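Local structure of paraflagellar rod component (Trypanosoma brucei, 2Q0X) at residues I135-P147 with I223-Y237. The protein is of unknown function, has an alpha/beta-hydrolase fold and is named as a component of the trypanosome paraflagellar rod. Residues are numbered along the deposited sequence; the frame is centred on the assembly and turned at random.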
loop_
_atom_site.group_PDB
_atom_site.type_symbol
_atom_site.label_atom_id
_atom_site.label_comp_id
_atom_site.label_asym_id
_atom_site.label_seq_id
_atom_site.Cartn_x
_atom_site.Cartn_y
_atom_site.Cartn_z
ATOM N N ILE A 135 18.275 13.328 -12.783
ATOM C CA ILE A 135 18.328 13.126 -11.329
ATOM C C ILE A 135 19.485 13.988 -10.772
ATOM O O ILE A 135 20.662 13.627 -10.885
ATOM C CB ILE A 135 18.458 11.614 -10.987
ATOM C CG1 ILE A 135 17.256 10.850 -11.575
ATOM C CG2 ILE A 135 18.568 11.399 -9.458
ATOM C CD1 ILE A 135 17.372 9.330 -11.561
ATOM N N THR A 136 19.154 15.162 -10.236
ATOM C CA THR A 136 20.161 16.199 -9.959
ATOM C C THR A 136 20.555 16.312 -8.486
ATOM O O THR A 136 21.517 16.987 -8.140
ATOM C CB THR A 136 19.699 17.588 -10.467
ATOM O OG1 THR A 136 18.417 17.884 -9.928
ATOM C CG2 THR A 136 19.625 17.642 -11.990
ATOM N N ARG A 137 19.807 15.652 -7.623
ATOM C CA ARG A 137 20.078 15.665 -6.188
ATOM C C ARG A 137 19.573 14.380 -5.625
ATOM O O ARG A 137 18.592 13.832 -6.096
ATOM C CB ARG A 137 19.367 16.826 -5.458
ATOM C CG ARG A 137 20.023 18.181 -5.595
ATOM C CD ARG A 137 19.474 18.946 -6.781
ATOM N NE ARG A 137 20.501 19.764 -7.461
ATOM C CZ ARG A 137 20.607 21.073 -7.332
ATOM N NH1 ARG A 137 19.795 21.729 -6.532
ATOM N NH2 ARG A 137 21.513 21.730 -7.998
ATOM N N VAL A 138 20.266 13.904 -4.605
ATOM C CA VAL A 138 19.855 12.733 -3.880
ATOM C C VAL A 138 19.843 13.065 -2.385
ATOM O O VAL A 138 20.750 13.704 -1.870
ATOM C CB VAL A 138 20.770 11.524 -4.199
ATOM C CG1 VAL A 138 20.380 10.337 -3.372
ATOM C CG2 VAL A 138 20.712 11.174 -5.739
ATOM N N ILE A 139 18.790 12.631 -1.703
ATOM C CA ILE A 139 18.673 12.777 -0.258
ATOM C C ILE A 139 18.368 11.409 0.324
ATOM O O ILE A 139 17.385 10.794 -0.054
ATOM C CB ILE A 139 17.511 13.762 0.138
ATOM C CG1 ILE A 139 17.705 15.145 -0.494
ATOM C CG2 ILE A 139 17.356 13.818 1.669
ATOM C CD1 ILE A 139 16.392 15.888 -0.835
ATOM N N LEU A 140 19.186 10.954 1.259
ATOM C CA LEU A 140 18.975 9.654 1.864
ATOM C C LEU A 140 18.939 9.777 3.375
ATOM O O LEU A 140 19.801 10.405 3.979
ATOM C CB LEU A 140 20.072 8.665 1.452
ATOM C CG LEU A 140 20.379 8.501 -0.044
ATOM C CD1 LEU A 140 21.629 7.657 -0.263
ATOM C CD2 LEU A 140 19.212 7.960 -0.774
ATOM N N HIS A 141 17.931 9.159 3.975
ATOM C CA HIS A 141 17.799 9.099 5.431
ATOM C C HIS A 141 17.986 7.677 5.880
ATOM O O HIS A 141 17.466 6.742 5.260
ATOM C CB HIS A 141 16.448 9.645 5.917
ATOM C CG HIS A 141 16.300 9.661 7.413
ATOM N ND1 HIS A 141 16.005 8.529 8.142
ATOM C CD2 HIS A 141 16.431 10.663 8.313
ATOM C CE1 HIS A 141 15.945 8.838 9.424
ATOM N NE2 HIS A 141 16.208 10.125 9.556
ATOM N N GLY A 142 18.738 7.528 6.970
ATOM C CA GLY A 142 18.830 6.257 7.646
ATOM C C GLY A 142 19.104 6.356 9.127
ATOM O O GLY A 142 19.743 7.303 9.609
ATOM N N VAL A 143 18.601 5.358 9.844
ATOM C CA VAL A 143 18.941 5.130 11.239
ATOM C C VAL A 143 20.066 4.124 11.269
ATOM O O VAL A 143 19.993 3.083 10.636
ATOM C CB VAL A 143 17.763 4.561 12.027
ATOM C CG1 VAL A 143 18.174 4.325 13.512
ATOM C CG2 VAL A 143 16.524 5.483 11.883
ATOM N N VAL A 144 21.109 4.432 12.018
ATOM C CA VAL A 144 22.281 3.562 12.088
ATOM C C VAL A 144 22.465 3.050 13.520
ATOM O O VAL A 144 22.015 3.684 14.469
ATOM C CB VAL A 144 23.551 4.305 11.627
ATOM C CG1 VAL A 144 23.424 4.673 10.177
ATOM C CG2 VAL A 144 23.797 5.566 12.486
ATOM N N CYS A 145 23.123 1.900 13.642
ATOM C CA CYS A 145 23.512 1.336 14.932
ATOM C C CYS A 145 25.015 0.989 14.940
ATOM O O CYS A 145 25.703 1.123 13.935
ATOM C CB CYS A 145 22.674 0.096 15.213
ATOM S SG CYS A 145 22.944 -1.248 14.047
ATOM N N ASP A 146 25.517 0.540 16.084
ATOM C CA ASP A 146 26.887 0.049 16.188
ATOM C C ASP A 146 27.083 -1.134 15.230
ATOM O O ASP A 146 26.324 -2.078 15.286
ATOM C CB ASP A 146 27.190 -0.373 17.634
ATOM C CG ASP A 146 28.678 -0.614 17.891
ATOM O OD1 ASP A 146 29.423 -1.036 16.980
ATOM O OD2 ASP A 146 29.110 -0.378 19.033
ATOM N N PRO A 147 28.098 -1.071 14.341
ATOM C CA PRO A 147 28.393 -2.181 13.420
ATOM C C PRO A 147 28.664 -3.525 14.100
ATOM O O PRO A 147 28.464 -4.573 13.477
ATOM C CB PRO A 147 29.647 -1.706 12.686
ATOM C CG PRO A 147 29.626 -0.241 12.794
ATOM C CD PRO A 147 29.005 0.075 14.114
ATOM N N ILE A 223 26.759 7.696 -7.093
ATOM C CA ILE A 223 26.021 8.950 -6.982
ATOM C C ILE A 223 26.922 10.055 -7.511
ATOM O O ILE A 223 27.970 10.345 -6.925
ATOM C CB ILE A 223 25.621 9.241 -5.495
ATOM C CG1 ILE A 223 24.752 8.106 -4.919
ATOM C CG2 ILE A 223 24.876 10.553 -5.354
ATOM C CD1 ILE A 223 24.261 8.397 -3.516
ATOM N N LYS A 224 26.517 10.660 -8.623
ATOM C CA LYS A 224 27.359 11.613 -9.350
ATOM C C LYS A 224 26.855 13.044 -9.220
ATOM O O LYS A 224 27.326 13.947 -9.920
ATOM C CB LYS A 224 27.398 11.261 -10.835
ATOM C CG LYS A 224 27.697 9.794 -11.148
ATOM C CD LYS A 224 29.039 9.389 -10.644
ATOM C CE LYS A 224 29.572 8.174 -11.408
ATOM N NZ LYS A 224 30.640 7.510 -10.597
ATOM N N VAL A 225 25.921 13.248 -8.306
ATOM C CA VAL A 225 25.304 14.545 -8.096
ATOM C C VAL A 225 25.310 14.822 -6.600
ATOM O O VAL A 225 25.644 13.943 -5.814
ATOM C CB VAL A 225 23.868 14.587 -8.703
ATOM C CG1 VAL A 225 23.948 14.345 -10.226
ATOM C CG2 VAL A 225 22.922 13.591 -8.004
ATOM N N PRO A 226 24.975 16.059 -6.199
ATOM C CA PRO A 226 25.012 16.373 -4.785
ATOM C C PRO A 226 24.119 15.476 -3.897
ATOM O O PRO A 226 22.999 15.097 -4.273
ATOM C CB PRO A 226 24.587 17.842 -4.747
ATOM C CG PRO A 226 24.944 18.382 -6.101
ATOM C CD PRO A 226 24.620 17.241 -7.010
ATOM N N LEU A 227 24.662 15.139 -2.733
ATOM C CA LEU A 227 24.098 14.151 -1.851
ATOM C C LEU A 227 23.942 14.757 -0.450
ATOM O O LEU A 227 24.863 15.395 0.055
ATOM C CB LEU A 227 25.027 12.943 -1.817
ATOM C CG LEU A 227 24.714 11.856 -0.795
ATOM C CD1 LEU A 227 23.385 11.269 -1.112
ATOM C CD2 LEU A 227 25.847 10.805 -0.840
ATOM N N LEU A 228 22.740 14.624 0.125
ATOM C CA LEU A 228 22.519 14.876 1.546
ATOM C C LEU A 228 22.269 13.528 2.188
ATOM O O LEU A 228 21.354 12.823 1.815
ATOM C CB LEU A 228 21.326 15.818 1.766
ATOM C CG LEU A 228 20.840 16.093 3.209
ATOM C CD1 LEU A 228 21.929 16.781 4.051
ATOM C CD2 LEU A 228 19.517 16.933 3.226
ATOM N N LEU A 229 23.135 13.166 3.122
ATOM C CA LEU A 229 22.925 12.026 4.009
ATOM C C LEU A 229 22.362 12.520 5.337
ATOM O O LEU A 229 22.951 13.387 5.994
ATOM C CB LEU A 229 24.252 11.282 4.258
ATOM C CG LEU A 229 24.813 10.487 3.075
ATOM C CD1 LEU A 229 26.012 9.716 3.557
ATOM C CD2 LEU A 229 23.756 9.537 2.479
ATOM N N MET A 230 21.212 11.964 5.712
ATOM C CA MET A 230 20.534 12.312 6.949
ATOM C C MET A 230 20.600 11.118 7.868
ATOM O O MET A 230 19.960 10.115 7.632
ATOM C CB MET A 230 19.087 12.700 6.678
ATOM C CG MET A 230 18.935 13.835 5.676
ATOM S SD MET A 230 17.208 14.121 5.264
ATOM C CE MET A 230 16.649 14.938 6.765
ATOM N N LEU A 231 21.402 11.244 8.917
ATOM C CA LEU A 231 21.674 10.151 9.833
ATOM C C LEU A 231 21.015 10.391 11.205
ATOM O O LEU A 231 21.047 11.502 11.734
ATOM C CB LEU A 231 23.186 9.971 9.980
ATOM C CG LEU A 231 23.915 9.689 8.667
ATOM C CD1 LEU A 231 25.411 9.696 8.830
ATOM C CD2 LEU A 231 23.414 8.346 8.089
ATOM N N ALA A 232 20.400 9.330 11.723
ATOM C CA ALA A 232 19.826 9.288 13.052
ATOM C C ALA A 232 20.254 7.988 13.731
ATOM O O ALA A 232 20.694 7.059 13.073
ATOM C CB ALA A 232 18.310 9.356 12.968
ATOM N N HIS A 233 20.122 7.937 15.053
ATOM C CA HIS A 233 20.379 6.713 15.820
ATOM C C HIS A 233 19.635 6.778 17.138
ATOM O O HIS A 233 19.336 7.869 17.608
ATOM C CB HIS A 233 21.883 6.560 16.069
ATOM C CG HIS A 233 22.499 7.710 16.813
ATOM N ND1 HIS A 233 22.531 7.779 18.196
ATOM C CD2 HIS A 233 23.129 8.827 16.368
ATOM C CE1 HIS A 233 23.137 8.893 18.566
ATOM N NE2 HIS A 233 23.518 9.543 17.479
ATOM N N ASN A 234 19.325 5.619 17.724
ATOM C CA ASN A 234 18.771 5.559 19.082
ATOM C C ASN A 234 19.742 6.204 20.068
ATOM O O ASN A 234 20.958 6.122 19.894
ATOM C CB ASN A 234 18.478 4.112 19.511
ATOM C CG ASN A 234 17.891 4.018 20.922
ATOM O OD1 ASN A 234 18.580 3.643 21.865
ATOM N ND2 ASN A 234 16.616 4.374 21.068
ATOM N N VAL A 235 19.193 6.824 21.108
ATOM C CA VAL A 235 19.970 7.563 22.106
ATOM C C VAL A 235 21.059 6.729 22.812
ATOM O O VAL A 235 22.031 7.283 23.322
ATOM C CB VAL A 235 19.012 8.210 23.170
ATOM C CG1 VAL A 235 18.197 7.142 23.917
ATOM C CG2 VAL A 235 19.785 9.094 24.154
ATOM N N GLN A 236 20.888 5.407 22.841
ATOM C CA GLN A 236 21.823 4.501 23.516
ATOM C C GLN A 236 23.108 4.325 22.718
ATOM O O GLN A 236 24.130 3.935 23.265
ATOM C CB GLN A 236 21.176 3.133 23.734
ATOM N N TYR A 237 23.051 4.601 21.418
ATOM C CA TYR A 237 24.232 4.513 20.573
ATOM C C TYR A 237 24.956 5.866 20.537
ATOM O O TYR A 237 24.379 6.885 20.185
ATOM C CB TYR A 237 23.852 4.026 19.176
ATOM C CG TYR A 237 25.027 3.898 18.250
ATOM C CD1 TYR A 237 26.217 3.304 18.678
ATOM C CD2 TYR A 237 24.953 4.364 16.934
ATOM C CE1 TYR A 237 27.300 3.187 17.828
ATOM C CE2 TYR A 237 26.034 4.250 16.081
ATOM C CZ TYR A 237 27.200 3.671 16.535
ATOM O OH TYR A 237 28.248 3.558 15.691
HETATM O O HOH W 1 20.296 3.188 16.659
#
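Tyr237 lays one face of its ring against the peptide between Cys145 and Asp146: Asp146 N sits over the ring centre, 3.6 Å from CZ, and Cys145 C lies nearer the rim; His233 CB lies at the ring's edge, in plane. With CG anti to the backbone N (chi1 -179°), the ring reaches across to the loop after strand 135-143, where Asp146 CB meets CE1; a tyrosine suits this place because its hydroxyl goes on to bond Trp205. The His141 ring takes Met230 O over one face, 3.6 Å from CD2, while its NE2 bonds Asp267 and its ring meets that of His283, the planes at about 35°. Strands 135-143 and 227-232 run parallel, 13° apart, joined by seven backbone hydrogen bonds, among them Met230 N to Leu140 O at 2.7 Å. Side chains alternate between the two faces. Val138, Leu140, Leu227 and Leu229 pack together, Leu140 CB 3.9 Å from Leu229 CD2; helix 119-128 meets this face through Val138, Leu140 and Ile223. On the face of Ile139 and Leu228, which helix 280-299 covers, the flexible thioether of Met230 brings SD to 3.6 Å from Ile139 CG2. Branched, apolar Val138 and Ile139 suit extended backbone packed against helices. In this alpha/beta-hydrolase sheet, strand 135-143 thus has its peptides satisfied by both neighbours, 227-232 and 110-115, within an apolar core.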